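Long-range contacts in pantothenate synthetase (Francisella tularensis subsp. tularensis, PDB 5HG0), which probably condenses pantoate with beta-alanine, using ATP and passing through a pantoyl-adenylate intermediate, to make pantothenate: residues 42-47 with 85-90; 241-246 with 254-259; 111-116 with 157-162; 6-11 with 92-97. All coordinates share one frame; numbering follows the deposited sequence.

Interaction 1. Residues 42-47 with 85-90; sequences LIKKAK and ASLDVD. With SAM (S-adenosylmethionine), chain D.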
loop_
_atom_site.group_PDB
_atom_site.type_symbol
_atom_site.label_atom_id
_atom_site.label_comp_id
_atom_site.label_asym_id
_atom_site.label_seq_id
_atom_site.Cartn_x
_atom_site.Cartn_y
_atom_site.Cartn_z
ATOM N N LEU B 42 26.505 -0.846 -2.749
ATOM C CA LEU B 42 25.229 -1.018 -3.439
ATOM C C LEU B 42 25.230 -0.301 -4.783
ATOM O O LEU B 42 24.742 -0.841 -5.783
ATOM C CB LEU B 42 24.081 -0.501 -2.568
ATOM C CG LEU B 42 23.367 -1.440 -1.591
ATOM C CD1 LEU B 42 24.357 -2.094 -0.635
ATOM C CD2 LEU B 42 22.286 -0.685 -0.829
ATOM N N ILE B 43 25.769 0.918 -4.820
ATOM C CA ILE B 43 25.739 1.722 -6.037
ATOM C C ILE B 43 26.648 1.124 -7.104
ATOM O O ILE B 43 26.290 1.081 -8.287
ATOM C CB ILE B 43 26.116 3.181 -5.712
ATOM C CG1 ILE B 43 25.010 3.832 -4.882
ATOM C CG2 ILE B 43 26.363 3.974 -6.986
ATOM C CD1 ILE B 43 25.445 5.070 -4.132
ATOM N N LYS B 44 27.835 0.652 -6.710
ATOM C CA LYS B 44 28.729 0.021 -7.676
ATOM C C LYS B 44 28.102 -1.239 -8.261
ATOM O O LYS B 44 28.262 -1.524 -9.455
ATOM C CB LYS B 44 30.073 -0.297 -7.021
ATOM C CG LYS B 44 30.884 0.939 -6.671
ATOM C CD LYS B 44 32.309 0.585 -6.280
ATOM C CE LYS B 44 33.165 1.836 -6.157
ATOM N NZ LYS B 44 34.581 1.530 -5.815
ATOM N N LYS B 45 27.381 -2.002 -7.436
ATOM C CA LYS B 45 26.655 -3.162 -7.942
ATOM C C LYS B 45 25.618 -2.752 -8.980
ATOM O O LYS B 45 25.436 -3.435 -9.994
ATOM C CB LYS B 45 25.991 -3.908 -6.785
ATOM C CG LYS B 45 25.251 -5.172 -7.201
ATOM C CD LYS B 45 26.182 -6.141 -7.907
ATOM C CE LYS B 45 25.477 -7.446 -8.228
ATOM N NZ LYS B 45 26.361 -8.378 -8.984
ATOM N N ALA B 46 24.930 -1.632 -8.744
ATOM C CA ALA B 46 23.914 -1.167 -9.683
ATOM C C ALA B 46 24.535 -0.591 -10.950
ATOM O O ALA B 46 23.937 -0.690 -12.028
ATOM C CB ALA B 46 23.020 -0.126 -9.011
ATOM N N LYS B 47 25.718 0.020 -10.840
ATOM C CA LYS B 47 26.384 0.559 -12.021
ATOM C C LYS B 47 26.778 -0.544 -12.997
ATOM O O LYS B 47 26.832 -0.310 -14.207
ATOM C CB LYS B 47 27.622 1.361 -11.614
ATOM C CG LYS B 47 27.325 2.654 -10.870
ATOM C CD LYS B 47 26.777 3.721 -11.800
ATOM C CE LYS B 47 27.837 4.188 -12.787
ATOM N NZ LYS B 47 27.343 5.288 -13.665
ATOM N N ALA B 85 28.524 11.883 -7.484
ATOM C CA ALA B 85 29.109 12.310 -8.750
ATOM C C ALA B 85 30.386 11.537 -9.052
ATOM O O ALA B 85 30.665 11.215 -10.212
ATOM C CB ALA B 85 29.386 13.812 -8.724
ATOM N N SER B 86 31.173 11.232 -8.018
ATOM C CA SER B 86 32.401 10.469 -8.218
ATOM C C SER B 86 32.107 9.080 -8.769
ATOM O O SER B 86 32.885 8.540 -9.565
ATOM C CB SER B 86 33.176 10.375 -6.903
ATOM O OG SER B 86 34.264 9.472 -7.007
ATOM N N LEU B 87 30.988 8.486 -8.360
ATOM C CA LEU B 87 30.587 7.172 -8.844
ATOM C C LEU B 87 29.857 7.233 -10.176
ATOM O O LEU B 87 29.437 6.186 -10.680
ATOM C CB LEU B 87 29.704 6.483 -7.800
ATOM C CG LEU B 87 30.343 6.185 -6.441
ATOM C CD1 LEU B 87 29.284 5.883 -5.395
ATOM C CD2 LEU B 87 31.331 5.029 -6.566
ATOM N N ASP B 88 29.691 8.428 -10.745
ATOM C CA ASP B 88 28.983 8.621 -12.012
ATOM C C ASP B 88 27.543 8.115 -11.926
ATOM O O ASP B 88 27.058 7.395 -12.799
ATOM C CB ASP B 88 29.735 7.965 -13.169
ATOM C CG ASP B 88 31.012 8.705 -13.533
ATOM O OD1 ASP B 88 31.028 9.949 -13.419
ATOM O OD2 ASP B 88 31.995 8.046 -13.929
ATOM N N VAL B 89 26.856 8.502 -10.854
ATOM C CA VAL B 89 25.436 8.199 -10.722
ATOM C C VAL B 89 24.651 9.098 -11.664
ATOM O O VAL B 89 24.894 10.310 -11.737
ATOM C CB VAL B 89 24.979 8.368 -9.266
ATOM C CG1 VAL B 89 23.463 8.462 -9.189
ATOM C CG2 VAL B 89 25.480 7.206 -8.433
ATOM N N ASP B 90 23.710 8.506 -12.400
ATOM C CA ASP B 90 22.988 9.253 -13.425
ATOM C C ASP B 90 22.054 10.287 -12.805
ATOM O O ASP B 90 22.141 11.482 -13.112
ATOM C CB ASP B 90 22.214 8.289 -14.325
ATOM C CG ASP B 90 23.106 7.229 -14.944
ATOM O OD1 ASP B 90 23.705 7.495 -16.010
ATOM O OD2 ASP B 90 23.211 6.131 -14.360
HETATM N N SAM D . 15.115 2.564 5.301
HETATM C CA SAM D . 15.558 3.644 4.423
HETATM C C SAM D . 14.559 3.904 3.296
HETATM O O SAM D . 14.695 3.393 2.184
HETATM O OXT SAM D . 13.586 4.638 3.482
HETATM C CB SAM D . 16.974 3.373 3.909
HETATM C CG SAM D . 17.969 3.225 5.055
HETATM S SD SAM D . 19.654 2.685 4.653
HETATM C CE SAM D . 20.564 4.200 5.057
HETATM C "C5'" SAM D . 19.791 2.662 2.845
HETATM C "C4'" SAM D . 20.301 1.335 2.280
HETATM O "O4'" SAM D . 21.678 1.124 2.562
HETATM C "C3'" SAM D . 19.544 0.153 2.868
HETATM O "O3'" SAM D . 19.127 -0.694 1.827
HETATM C "C2'" SAM D . 20.564 -0.580 3.706
HETATM O "O2'" SAM D . 20.351 -1.970 3.688
HETATM C "C1'" SAM D . 21.865 -0.201 3.026
HETATM N N9 SAM D . 22.990 -0.335 3.968
HETATM C C8 SAM D . 23.161 0.362 5.135
HETATM N N7 SAM D . 24.307 -0.055 5.719
HETATM C C5 SAM D . 24.864 -1.015 4.947
HETATM C C6 SAM D . 26.024 -1.764 5.085
HETATM N N6 SAM D . 26.814 -1.592 6.142
HETATM N N1 SAM D . 26.347 -2.691 4.118
HETATM C C2 SAM D . 25.522 -2.868 3.025
HETATM N N3 SAM D . 24.368 -2.119 2.897
HETATM C C4 SAM D . 24.045 -1.203 3.843
#
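Asp90 OD2, toward which Lys47 reaches from helix 37-49, accepts a hydrogen bond from the backbone N of Val53. Lys47 does not form a salt bridge with it, and the position of the lysine amino group is doubtful. More secure is the apolar part of the contact, carried by the two branches of Leu87. One methyl, Leu87 CD1, packs 3.8 Å from Ile43 CG2, the two side chains crossing at about a right angle. The other, Leu87 CD2, lies 3.7 Å from Lys44 CE, against the methylene chain of an extended lysine whose amino end leads on toward solvent. With Ile43 CG1 beside the backbone N (chi1 -69°), the beta branch CG2 is left anti to that N, and it meets both Leu87 and Val89 CG2, the latter at 3.6 Å. Asp88, with positive phi (59°), ends helix 77-86 in a Schellman motif and turns the chain so that Val89 faces inward. On another side of its helix, Leu42 CD1 touches adenine N3 of the bound S-adenosylmethionine at 3.5 Å. Helix 37-49, which also bears His39, the predicted proton donor, thus packs against the end of helix 77-86, with Ile43 and Val89 both resting on Val55 of strand 52-57 and on Leu84.

Interaction 2. Residues 241-246 with 254-259; sequences IFLAFY and DNFLKE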
loop_
_atom_site.group_PDB
_atom_site.type_symbol
_atom_site.label_atom_id
_atom_site.label_comp_id
_atom_site.label_asym_id
_atom_site.label_seq_id
_atom_site.Cartn_x
_atom_site.Cartn_y
_atom_site.Cartn_z
ATOM N N ILE B 241 22.010 -14.972 13.597
ATOM C CA ILE B 241 21.889 -14.278 14.874
ATOM C C ILE B 241 21.509 -12.830 14.608
ATOM O O ILE B 241 22.127 -12.162 13.772
ATOM C CB ILE B 241 23.198 -14.360 15.678
ATOM C CG1 ILE B 241 23.450 -15.795 16.133
ATOM C CG2 ILE B 241 23.155 -13.413 16.868
ATOM C CD1 ILE B 241 24.744 -16.362 15.618
ATOM N N PHE B 242 20.488 -12.349 15.312
ATOM C CA PHE B 242 20.077 -10.954 15.269
ATOM C C PHE B 242 20.320 -10.322 16.632
ATOM O O PHE B 242 20.128 -10.968 17.667
ATOM C CB PHE B 242 18.596 -10.818 14.897
ATOM C CG PHE B 242 18.263 -11.293 13.510
ATOM C CD1 PHE B 242 18.208 -12.648 13.217
ATOM C CD2 PHE B 242 17.979 -10.384 12.505
ATOM C CE1 PHE B 242 17.896 -13.087 11.945
ATOM C CE2 PHE B 242 17.664 -10.815 11.234
ATOM C CZ PHE B 242 17.621 -12.168 10.953
ATOM N N LEU B 243 20.743 -9.059 16.634
ATOM C CA LEU B 243 20.976 -8.369 17.895
ATOM C C LEU B 243 20.980 -6.866 17.667
ATOM O O LEU B 243 21.202 -6.384 16.553
ATOM C CB LEU B 243 22.289 -8.811 18.556
ATOM C CG LEU B 243 23.611 -8.316 17.964
ATOM C CD1 LEU B 243 24.721 -8.425 18.995
ATOM C CD2 LEU B 243 23.979 -9.098 16.713
ATOM N N ALA B 244 20.728 -6.136 18.751
ATOM C CA ALA B 244 20.772 -4.680 18.758
ATOM C C ALA B 244 21.191 -4.229 20.149
ATOM O O ALA B 244 20.824 -4.856 21.145
ATOM C CB ALA B 244 19.421 -4.064 18.376
ATOM N N PHE B 245 21.965 -3.146 20.208
ATOM C CA PHE B 245 22.484 -2.660 21.477
ATOM C C PHE B 245 22.661 -1.150 21.407
ATOM O O PHE B 245 22.642 -0.548 20.331
ATOM C CB PHE B 245 23.805 -3.349 21.840
ATOM C CG PHE B 245 24.881 -3.182 20.805
ATOM C CD1 PHE B 245 25.011 -4.096 19.772
ATOM C CD2 PHE B 245 25.762 -2.114 20.864
ATOM C CE1 PHE B 245 25.997 -3.947 18.816
ATOM C CE2 PHE B 245 26.749 -1.960 19.909
ATOM C CZ PHE B 245 26.867 -2.877 18.884
ATOM N N TYR B 246 22.843 -0.545 22.577
ATOM C CA TYR B 246 23.053 0.891 22.705
ATOM C C TYR B 246 24.461 1.159 23.216
ATOM O O TYR B 246 24.896 0.543 24.194
ATOM C CB TYR B 246 22.030 1.514 23.657
ATOM C CG TYR B 246 20.722 1.910 23.015
ATOM C CD1 TYR B 246 19.685 0.997 22.881
ATOM C CD2 TYR B 246 20.519 3.205 22.556
ATOM C CE1 TYR B 246 18.487 1.359 22.299
ATOM C CE2 TYR B 246 19.326 3.577 21.975
ATOM C CZ TYR B 246 18.313 2.650 21.847
ATOM O OH TYR B 246 17.119 3.018 21.265
ATOM N N ASP B 254 22.706 -5.356 14.095
ATOM C CA ASP B 254 23.500 -6.237 13.254
ATOM C C ASP B 254 22.830 -7.600 13.185
ATOM O O ASP B 254 22.089 -7.994 14.090
ATOM C CB ASP B 254 24.935 -6.382 13.774
ATOM C CG ASP B 254 25.872 -6.969 12.735
ATOM O OD1 ASP B 254 25.474 -7.049 11.555
ATOM O OD2 ASP B 254 27.010 -7.341 13.088
ATOM N N ASN B 255 23.093 -8.305 12.088
ATOM C CA ASN B 255 22.679 -9.688 11.926
ATOM C C ASN B 255 23.724 -10.392 11.075
ATOM O O ASN B 255 24.319 -9.789 10.178
ATOM C CB ASN B 255 21.293 -9.802 11.283
ATOM C CG ASN B 255 21.306 -9.481 9.799
ATOM O OD1 ASN B 255 21.531 -10.358 8.965
ATOM N ND2 ASN B 255 21.056 -8.221 9.463
ATOM N N PHE B 256 23.951 -11.669 11.371
ATOM C CA PHE B 256 24.968 -12.428 10.658
ATOM C C PHE B 256 24.695 -13.914 10.815
ATOM O O PHE B 256 24.031 -14.350 11.760
ATOM C CB PHE B 256 26.376 -12.082 11.155
ATOM C CG PHE B 256 26.491 -11.997 12.652
ATOM C CD1 PHE B 256 26.577 -13.145 13.422
ATOM C CD2 PHE B 256 26.528 -10.765 13.288
ATOM C CE1 PHE B 256 26.688 -13.068 14.797
ATOM C CE2 PHE B 256 26.643 -10.679 14.664
ATOM C CZ PHE B 256 26.722 -11.832 15.419
ATOM N N LEU B 257 25.219 -14.684 9.864
ATOM C CA LEU B 257 25.137 -16.135 9.928
ATOM C C LEU B 257 25.831 -16.652 11.183
ATOM O O LEU B 257 26.757 -16.032 11.711
ATOM C CB LEU B 257 25.774 -16.756 8.684
ATOM C CG LEU B 257 25.011 -16.620 7.366
ATOM C CD1 LEU B 257 25.920 -16.958 6.196
ATOM C CD2 LEU B 257 23.782 -17.513 7.367
ATOM N N LYS B 258 25.371 -17.807 11.662
ATOM C CA LYS B 258 25.943 -18.376 12.876
ATOM C C LYS B 258 27.279 -19.057 12.616
ATOM O O LYS B 258 28.161 -19.031 13.483
ATOM C CB LYS B 258 24.961 -19.363 13.509
ATOM C CG LYS B 258 25.432 -19.930 14.839
ATOM C CD LYS B 258 24.284 -20.529 15.635
ATOM C CE LYS B 258 24.758 -20.990 17.003
ATOM N NZ LYS B 258 23.633 -21.461 17.853
ATOM N N GLU B 259 27.454 -19.658 11.438
ATOM C CA GLU B 259 28.695 -20.365 11.150
ATOM C C GLU B 259 29.855 -19.407 10.908
ATOM O O GLU B 259 31.008 -19.749 11.192
ATOM C CB GLU B 259 28.509 -21.281 9.941
#
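Ile241 and Phe256 face each other as a hydrogen-bonded pair in the antiparallel beta hairpin formed by strands 240-247 and 250-257. From its CB, which sits 3.8 Å from Phe256 CE1, the Ile241 side chain divides: CG2 borders the same ring near CE1 and CZ, and CG1 carries CD1 past it to Lys258, 3.6 Å from CA. A branched residue can therefore cover both the aromatic ring and the chain leaving the strand. Farther along the ring, Leu243 CD2 approaches Phe256 CE2 at 3.7 Å. Phe256 CG stands between its backbone N and carbonyl carbon (chi1 44°), which helps bring the ring to Ile241 and Leu243 on the neighbouring strand. Ile241 and Phe256 exchange two backbone hydrogen bonds, as do Leu243 and Asp254, giving regular antiparallel register. Between these pairs, the non-hydrogen-bonded Phe242 and Asn255 point to the other face of the sheet. The buried polar ends have partners elsewhere: on the Phe242 side Asn255 OD1 accepts a hydrogen bond from Arg240 and ND2 donates one to the backbone O of Glu151, a predicted ATP-site residue; on the Phe256 side Asp254 OD2 is shared by Arg180, in a salt bridge, and the Tyr206 hydroxyl. The Phe242 ring lies nearly parallel to the Asn255 amide, their planes 20° apart, and Asn255 CB makes a CH-pi contact over the ring face, 4.0 Å from the Phe242 ring centroid.

Interaction 3. Residues 111-116 with 157-162; sequences PKLEIA and VMLIKQ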
loop_
_atom_site.group_PDB
_atom_site.type_symbol
_atom_site.label_atom_id
_atom_site.label_comp_id
_atom_site.label_asym_id
_atom_site.label_seq_id
_atom_site.Cartn_x
_atom_site.Cartn_y
_atom_site.Cartn_z
ATOM N N PRO B 111 2.162 -3.863 8.204
ATOM C CA PRO B 111 2.566 -5.272 8.138
ATOM C C PRO B 111 1.926 -6.118 9.229
ATOM O O PRO B 111 2.168 -5.900 10.420
ATOM C CB PRO B 111 4.088 -5.196 8.299
ATOM C CG PRO B 111 4.303 -3.986 9.157
ATOM C CD PRO B 111 3.190 -3.016 8.838
ATOM N N LYS B 112 1.102 -7.083 8.833
ATOM C CA LYS B 112 0.484 -8.026 9.761
ATOM C C LYS B 112 1.023 -9.427 9.483
ATOM O O LYS B 112 0.330 -10.299 8.956
ATOM C CB LYS B 112 -1.047 -7.981 9.643
ATOM C CG LYS B 112 -1.744 -7.067 10.643
ATOM C CD LYS B 112 -1.577 -5.601 10.284
ATOM C CE LYS B 112 -2.516 -4.723 11.102
ATOM N NZ LYS B 112 -2.293 -4.890 12.565
ATOM N N LEU B 113 2.288 -9.633 9.838
ATOM C CA LEU B 113 2.915 -10.940 9.714
ATOM C C LEU B 113 3.986 -11.060 10.789
ATOM O O LEU B 113 4.314 -10.090 11.477
ATOM C CB LEU B 113 3.473 -11.164 8.302
ATOM C CG LEU B 113 4.294 -10.048 7.651
ATOM C CD1 LEU B 113 5.700 -10.030 8.190
ATOM C CD2 LEU B 113 4.306 -10.192 6.134
ATOM N N GLU B 114 4.545 -12.267 10.919
ATOM C CA GLU B 114 5.357 -12.585 12.092
ATOM C C GLU B 114 6.692 -11.842 12.086
ATOM O O GLU B 114 7.078 -11.247 13.098
ATOM C CB GLU B 114 5.586 -14.092 12.186
ATOM C CG GLU B 114 6.373 -14.492 13.422
ATOM C CD GLU B 114 6.507 -15.994 13.580
ATOM O OE1 GLU B 114 6.014 -16.731 12.699
ATOM O OE2 GLU B 114 7.101 -16.437 14.586
ATOM N N ILE B 115 7.422 -11.872 10.966
ATOM C CA ILE B 115 8.752 -11.266 10.935
ATOM C C ILE B 115 8.717 -9.758 11.153
ATOM O O ILE B 115 9.765 -9.149 11.389
ATOM C CB ILE B 115 9.482 -11.605 9.615
ATOM C CG1 ILE B 115 10.995 -11.435 9.767
ATOM C CG2 ILE B 115 9.010 -10.720 8.489
ATOM C CD1 ILE B 115 11.611 -12.364 10.780
ATOM N N ALA B 116 7.533 -9.140 11.094
ATOM C CA ALA B 116 7.376 -7.734 11.444
ATOM C C ALA B 116 7.033 -7.521 12.914
ATOM O O ALA B 116 7.032 -6.373 13.373
ATOM C CB ALA B 116 6.293 -7.088 10.574
ATOM N N VAL B 157 14.628 -6.244 4.196
ATOM C CA VAL B 157 14.732 -6.929 2.910
ATOM C C VAL B 157 13.549 -7.870 2.713
ATOM O O VAL B 157 12.923 -7.895 1.646
ATOM C CB VAL B 157 16.074 -7.675 2.806
ATOM C CG1 VAL B 157 16.074 -8.603 1.604
ATOM C CG2 VAL B 157 17.218 -6.685 2.705
HETATM N N MSE B 158 13.226 -8.654 3.738
HETATM C CA MSE B 158 12.138 -9.627 3.655
HETATM C C MSE B 158 10.780 -8.965 3.455
HETATM O O MSE B 158 9.946 -9.466 2.700
HETATM C CB MSE B 158 12.107 -10.502 4.912
HETATM C CG MSE B 158 13.152 -11.608 4.935
HETATM SE SE MSE B 158 13.098 -12.657 6.583
HETATM C CE MSE B 158 11.277 -13.331 6.455
ATOM N N LEU B 159 10.564 -7.837 4.133
ATOM C CA LEU B 159 9.284 -7.145 4.020
ATOM C C LEU B 159 9.133 -6.479 2.659
ATOM O O LEU B 159 8.043 -6.492 2.073
ATOM C CB LEU B 159 9.141 -6.116 5.142
ATOM C CG LEU B 159 9.005 -6.677 6.558
ATOM C CD1 LEU B 159 9.043 -5.555 7.581
ATOM C CD2 LEU B 159 7.721 -7.479 6.699
ATOM N N ILE B 160 10.213 -5.898 2.136
ATOM C CA ILE B 160 10.150 -5.265 0.824
ATOM C C ILE B 160 9.971 -6.315 -0.267
ATOM O O ILE B 160 9.262 -6.088 -1.255
ATOM C CB ILE B 160 11.400 -4.398 0.593
ATOM C CG1 ILE B 160 11.384 -3.194 1.536
ATOM C CG2 ILE B 160 11.476 -3.929 -0.852
ATOM C CD1 ILE B 160 12.663 -2.391 1.518
ATOM N N LYS B 161 10.607 -7.480 -0.107
ATOM C CA LYS B 161 10.346 -8.594 -1.014
ATOM C C LYS B 161 8.870 -8.964 -1.010
ATOM O O LYS B 161 8.278 -9.205 -2.069
ATOM C CB LYS B 161 11.201 -9.804 -0.634
ATOM C CG LYS B 161 12.643 -9.737 -1.111
ATOM C CD LYS B 161 13.413 -10.961 -0.659
ATOM C CE LYS B 161 14.838 -10.946 -1.182
ATOM N NZ LYS B 161 15.655 -12.048 -0.597
ATOM N N GLN B 162 8.258 -9.012 0.176
ATOM C CA GLN B 162 6.820 -9.244 0.259
ATOM C C GLN B 162 6.046 -8.099 -0.381
ATOM O O GLN B 162 5.035 -8.324 -1.057
ATOM C CB GLN B 162 6.403 -9.422 1.719
ATOM C CG GLN B 162 4.968 -9.878 1.904
ATOM C CD GLN B 162 4.735 -11.277 1.370
ATOM O OE1 GLN B 162 5.459 -12.214 1.713
ATOM N NE2 GLN B 162 3.728 -11.424 0.514
#
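Leu159 and Leu113 make the tight part of this contact, with Leu159 CD2 3.6 Å from Leu113 CD1. The same methyl group, Leu159 CD2, also meets Ile115 CG2 at 3.9 Å and Ala116 CB at 4.1 Å; one methyl of a helix leucine is thus the common partner of three loop side chains. Leu113 is turned with CG between its backbone N and carbonyl carbon (chi1 46°), which directs its methyls at the helix. The small side chain of Ala116 allows the loop to come close. Leu159 also touches Phe128 and Leu132 of helix 127-142.

Met158, present as selenomethionine, forms the solvent-exposed margin yet keeps close contact: bent at its last torsion, it lays CE 3.8 Å from Ile115 CG1, the side chains crossing at about a right angle. The loose end is where Leu113 CD2 only approaches Gln162 CG, at 4.3 Å, while Gln162 NE2 donates hydrogen bonds to Asp166 and to Asp103 of the second subunit. The loop leaves strand 107-111, whose Pro111 pairs with an antiparallel strand of that subunit, and this placement of loop and helix belongs to the homodimer interface, where a sheet runs across two chains.

Interaction 4. Residues 6-11 with 92-97; sequences IADNIK and LFNPSE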
loop_
_atom_site.group_PDB
_atom_site.type_symbol
_atom_site.label_atom_id
_atom_site.label_comp_id
_atom_site.label_asym_id
_atom_site.label_seq_id
_atom_site.Cartn_x
_atom_site.Cartn_y
_atom_site.Cartn_z
ATOM N N ILE B 6 20.439 16.239 -10.775
ATOM C CA ILE B 6 19.908 16.333 -9.419
ATOM C C ILE B 6 18.471 16.826 -9.514
ATOM O O ILE B 6 18.215 17.919 -10.036
ATOM C CB ILE B 6 20.757 17.265 -8.541
ATOM C CG1 ILE B 6 22.204 16.768 -8.479
ATOM C CG2 ILE B 6 20.168 17.363 -7.148
ATOM C CD1 ILE B 6 23.120 17.635 -7.643
ATOM N N ALA B 7 17.535 16.024 -9.015
ATOM C CA ALA B 7 16.108 16.345 -9.046
ATOM C C ALA B 7 15.663 16.679 -7.626
ATOM O O ALA B 7 15.487 15.785 -6.791
ATOM C CB ALA B 7 15.303 15.188 -9.629
ATOM N N ASP B 8 15.482 17.974 -7.358
ATOM C CA ASP B 8 15.110 18.417 -6.019
ATOM C C ASP B 8 13.656 18.120 -5.689
ATOM O O ASP B 8 13.306 18.052 -4.508
ATOM C CB ASP B 8 15.368 19.913 -5.865
ATOM C CG ASP B 8 16.843 20.247 -5.787
ATOM O OD1 ASP B 8 17.408 20.187 -4.673
ATOM O OD2 ASP B 8 17.438 20.575 -6.836
ATOM N N ASN B 9 12.802 17.959 -6.694
ATOM C CA ASN B 9 11.391 17.714 -6.453
ATOM C C ASN B 9 10.895 16.635 -7.406
ATOM O O ASN B 9 11.599 16.214 -8.327
ATOM C CB ASN B 9 10.564 18.998 -6.604
ATOM C CG ASN B 9 10.658 19.596 -7.995
ATOM O OD1 ASN B 9 10.120 19.048 -8.955
ATOM N ND2 ASN B 9 11.329 20.737 -8.106
ATOM N N ILE B 10 9.652 16.205 -7.176
ATOM C CA ILE B 10 9.060 15.141 -7.973
ATOM C C ILE B 10 8.665 15.601 -9.376
ATOM O O ILE B 10 8.618 14.774 -10.296
ATOM C CB ILE B 10 7.856 14.559 -7.209
ATOM C CG1 ILE B 10 7.315 13.318 -7.914
ATOM C CG2 ILE B 10 6.767 15.621 -7.031
ATOM C CD1 ILE B 10 6.777 12.306 -6.977
ATOM N N LYS B 11 8.389 16.894 -9.572
ATOM C CA LYS B 11 8.035 17.376 -10.904
ATOM C C LYS B 11 9.201 17.233 -11.880
ATOM O O LYS B 11 9.009 16.809 -13.025
ATOM C CB LYS B 11 7.577 18.832 -10.832
ATOM C CG LYS B 11 6.360 19.159 -11.685
ATOM C CD LYS B 11 5.396 20.061 -10.931
ATOM C CE LYS B 11 4.164 20.354 -11.763
ATOM N NZ LYS B 11 3.186 21.181 -11.011
ATOM N N LEU B 92 20.220 11.774 -9.168
ATOM C CA LEU B 92 19.976 11.859 -7.734
ATOM C C LEU B 92 18.559 12.373 -7.520
ATOM O O LEU B 92 18.174 13.398 -8.091
ATOM C CB LEU B 92 20.984 12.778 -7.045
ATOM C CG LEU B 92 20.655 13.187 -5.604
ATOM C CD1 LEU B 92 20.473 11.972 -4.701
ATOM C CD2 LEU B 92 21.730 14.116 -5.047
ATOM N N PHE B 93 17.784 11.653 -6.714
ATOM C CA PHE B 93 16.419 12.040 -6.375
ATOM C C PHE B 93 16.396 12.426 -4.901
ATOM O O PHE B 93 16.479 11.562 -4.022
ATOM C CB PHE B 93 15.436 10.915 -6.680
ATOM C CG PHE B 93 14.002 11.276 -6.416
ATOM C CD1 PHE B 93 13.529 12.545 -6.717
ATOM C CD2 PHE B 93 13.128 10.346 -5.875
ATOM C CE1 PHE B 93 12.208 12.882 -6.480
ATOM C CE2 PHE B 93 11.804 10.674 -5.632
ATOM C CZ PHE B 93 11.343 11.942 -5.935
ATOM N N ASN B 94 16.291 13.725 -4.637
ATOM C CA ASN B 94 16.394 14.281 -3.289
ATOM C C ASN B 94 15.132 15.082 -2.983
ATOM O O ASN B 94 15.149 16.319 -2.967
ATOM C CB ASN B 94 17.661 15.136 -3.171
ATOM C CG ASN B 94 17.821 15.770 -1.808
ATOM O OD1 ASN B 94 18.174 16.946 -1.702
ATOM N ND2 ASN B 94 17.549 15.006 -0.756
ATOM N N PRO B 95 14.015 14.403 -2.731
ATOM C CA PRO B 95 12.740 15.095 -2.535
ATOM C C PRO B 95 12.556 15.593 -1.105
ATOM O O PRO B 95 13.263 15.196 -0.177
ATOM C CB PRO B 95 11.712 14.004 -2.859
ATOM C CG PRO B 95 12.381 12.747 -2.415
ATOM C CD PRO B 95 13.866 12.938 -2.654
ATOM N N SER B 96 11.567 16.471 -0.948
ATOM C CA SER B 96 11.188 17.004 0.349
ATOM C C SER B 96 10.075 16.160 0.966
ATOM O O SER B 96 9.538 15.240 0.345
ATOM C CB SER B 96 10.749 18.462 0.219
ATOM O OG SER B 96 9.538 18.570 -0.511
ATOM N N GLU B 97 9.722 16.492 2.211
ATOM C CA GLU B 97 8.662 15.757 2.891
ATOM C C GLU B 97 7.317 15.963 2.204
ATOM O O GLU B 97 6.547 15.009 2.029
ATOM C CB GLU B 97 8.582 16.185 4.357
ATOM C CG GLU B 97 7.525 15.442 5.156
ATOM C CD GLU B 97 7.483 15.863 6.613
ATOM O OE1 GLU B 97 6.468 15.573 7.285
ATOM O OE2 GLU B 97 8.464 16.480 7.081
#
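The Phe93 ring has the backbone O of Asn9 at its edge, near the ring plane, 3.9 Å from Phe93 CE1. One face carries Pro95, whose CG stands 3.7 Å above the plane, offset toward the rim. Phe93 CG lies anti to its backbone N (chi1 -177°), swinging the ring toward the start of helix 10-18, where Phe13 meets it. The small side chain of Ala7 is covered by Gln12, Phe13 and Ile16 of that helix, and its backbone joins both sides of Phe93: Ala7 N donates to Leu92 O at 2.9 Å, and Asn94 N donates to Ala7 O at 3.1 Å. On the opposite face of the sheet, Ile6 and Leu92 lie side by side, pointing the same way, and both rest on Ile81. Beyond the strands, Asn9 and Ser96 N-cap the helices that follow, their short polar side chains suiting that position. These two strands form one edge, within this chain, of the parallel six-stranded sheet of a Rossmann-like fold, with strand 5-7 outermost.

Overall arrangement
From the N terminus, interaction 4 opens at 6-11 and closes only at 92-97, joining the edge strand of the parallel sheet to its neighbour across an 80-residue span of helices and strands. Interaction 1 opens and closes inside that span, setting helix 37-49 against the end of helix 77-86, just before strand 91-93. Interaction 3 follows in series, bringing the loop after strand 107-111 to helix 154-166 near the second subunit. Interaction 2 comes last and is a short hairpin closure in the three-stranded antiparallel sheet. No two contacts cross along the chain. Interactions 2 and 4 lie on opposite sides of the chain's centre, their centres about 34 Å apart.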